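PDB 2RFR: SnoaL-like domain-containing protein from Novosphingobium aromaticivorans, which is of unknown function but adopts the cystatin-like fold of the NTF2 and SnoaL-like families, whose members include both enzymes and binding proteins. Local coordinates for residues A[118-123]-A[140-145]. Numbering follows the deposited sequence. Where two conformers were deposited one is given.
Sequences VSANRW and ALLDGS
Strand 131-141 runs out here against its antiparallel neighbour 112-128, and three backbone hydrogen bonds hold the last of the ladder. Ala120 and Ala140 form a hydrogen-bonded pair: Ala120 N gives to Ala140 O at 2.9 Å, nearly along the C=O axis, and Ala140 N returns a longer bond of 3.2 Å to Ala120 O. One step on, Ser119 and Leu141 make the non-hydrogen-bonded pair, their CA atoms 4.2 Å apart. Beyond them Leu142 N donates to a lone pair of Val118 O at 2.9 Å, a nearly straight bond (167° at the hydrogen) made just as the chain leaves the strand.

Leu142 then folds its side chain back over the neighbouring strand. Its CB lies 3.8 Å from Val118 O and looser against Val118 CG1. CG, beside the backbone N and anti to the carbonyl carbon (chi1 -76°), sits near Ala120 N, and CD1 ends 3.6 Å from Ser119 C, on the peptide between Ser119 and Ala120. Ala148 of helix 146-152 and His102 of strand 96-109 also touch this leucine, as does Cys81 of the second subunit; an alanine here, lacking CG and both methyls, would probably loosen the packing between strand end, helix and second subunit. Alongside, Leu141 CD2 meets Ser119 OG tip to tip at 3.7 Å.

Past Leu142, the centre of an inverse gamma turn, Asp143 OD1 accepts from Ser145 N in an Asx turn, using its anti lone pair. Ser145, at the N-cap of helix 146-152, sends OG back to Leu141 O at 2.9 Å and caps Ala148 N only weakly; the helix lies over Ala120 and Ala140. This is the open end of a beta hairpin, away from its turn, in the curved sheet of the NTF2-like, cystatin-like fold, where the final strand hands over to the C-terminal helix.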
# COMPACT_ATOMS: atom_id res chain seq x y z
N VAL A 118 2.56 -13.23 9.16
CA VAL A 118 1.57 -12.67 8.23
C VAL A 118 0.28 -12.57 9.04
O VAL A 118 -0.14 -13.56 9.62
CB VAL A 118 1.35 -13.56 7.01
CG1 VAL A 118 0.25 -13.03 6.14
CG2 VAL A 118 2.66 -13.75 6.23
N SER A 119 -0.28 -11.36 9.10
CA SER A 119 -1.34 -11.04 10.06
C SER A 119 -2.43 -10.20 9.48
O SER A 119 -2.23 -9.41 8.54
CB SER A 119 -0.75 -10.30 11.24
OG SER A 119 0.30 -11.07 11.87
N ALA A 120 -3.60 -10.32 10.10
CA ALA A 120 -4.69 -9.35 9.97
C ALA A 120 -4.59 -8.31 11.02
O ALA A 120 -4.14 -8.58 12.15
CB ALA A 120 -5.99 -10.12 10.15
N ASN A 121 -5.08 -7.10 10.71
CA ASN A 121 -5.16 -6.04 11.70
C ASN A 121 -6.47 -5.31 11.57
O ASN A 121 -6.91 -4.99 10.47
CB ASN A 121 -4.08 -4.95 11.49
CG ASN A 121 -2.69 -5.46 11.53
OD1 ASN A 121 -2.04 -5.39 12.55
ND2 ASN A 121 -2.24 -6.10 10.45
N ARG A 122 -7.03 -4.95 12.71
CA ARG A 122 -8.11 -4.02 12.82
C ARG A 122 -7.71 -2.90 13.75
O ARG A 122 -7.26 -3.14 14.86
CB ARG A 122 -9.37 -4.70 13.41
CG ARG A 122 -10.57 -3.75 13.39
CD ARG A 122 -11.75 -4.42 13.98
NE ARG A 122 -12.29 -5.36 13.05
CZ ARG A 122 -13.55 -5.41 12.66
NH1 ARG A 122 -14.44 -4.53 13.10
NH2 ARG A 122 -13.92 -6.37 11.83
N TRP A 123 -7.86 -1.67 13.27
CA TRP A 123 -7.49 -0.46 14.00
C TRP A 123 -8.72 0.38 14.22
O TRP A 123 -9.57 0.47 13.33
CB TRP A 123 -6.54 0.36 13.17
CG TRP A 123 -5.21 -0.15 12.79
CD1 TRP A 123 -4.92 -1.10 11.85
CD2 TRP A 123 -3.95 0.38 13.23
NE1 TRP A 123 -3.57 -1.20 11.71
CE2 TRP A 123 -2.94 -0.28 12.50
CE3 TRP A 123 -3.58 1.33 14.15
CZ2 TRP A 123 -1.61 -0.01 12.69
CZ3 TRP A 123 -2.24 1.63 14.31
CH2 TRP A 123 -1.28 0.99 13.56
N ALA A 140 -3.76 -10.57 14.60
CA ALA A 140 -3.76 -12.02 14.76
C ALA A 140 -3.14 -12.62 13.50
O ALA A 140 -3.27 -12.09 12.39
CB ALA A 140 -5.16 -12.56 14.96
N LEU A 141 -2.49 -13.77 13.64
CA LEU A 141 -1.86 -14.43 12.52
C LEU A 141 -2.87 -15.02 11.55
O LEU A 141 -3.81 -15.69 11.99
CB LEU A 141 -0.98 -15.59 13.02
CG LEU A 141 0.26 -15.20 13.82
CD1 LEU A 141 0.89 -16.46 14.41
CD2 LEU A 141 1.26 -14.46 12.93
N LEU A 142 -2.60 -14.90 10.25
CA LEU A 142 -3.37 -15.58 9.23
C LEU A 142 -2.74 -16.98 8.96
O LEU A 142 -2.17 -17.30 7.94
CB LEU A 142 -3.40 -14.69 7.98
CG LEU A 142 -4.38 -13.52 8.13
CD1 LEU A 142 -4.05 -12.40 7.13
CD2 LEU A 142 -5.81 -13.98 7.95
N ASP A 143 -2.90 -17.80 10.01
CA ASP A 143 -2.39 -19.15 10.12
C ASP A 143 -3.52 -20.14 10.20
O ASP A 143 -3.32 -21.33 10.57
CB ASP A 143 -1.47 -19.29 11.28
CG ASP A 143 -2.15 -19.07 12.61
OD1 ASP A 143 -3.38 -18.79 12.66
OD2 ASP A 143 -1.42 -19.19 13.63
N GLY A 144 -4.72 -19.70 9.84
CA GLY A 144 -5.95 -20.50 9.99
C GLY A 144 -6.75 -20.10 11.21
O GLY A 144 -7.91 -20.49 11.31
N SER A 145 -6.19 -19.31 12.11
CA SER A 145 -6.92 -18.82 13.29
C SER A 145 -8.17 -18.12 12.90
O SER A 145 -8.26 -17.37 11.90
CB SER A 145 -6.04 -17.95 14.17
OG SER A 145 -5.89 -16.63 13.71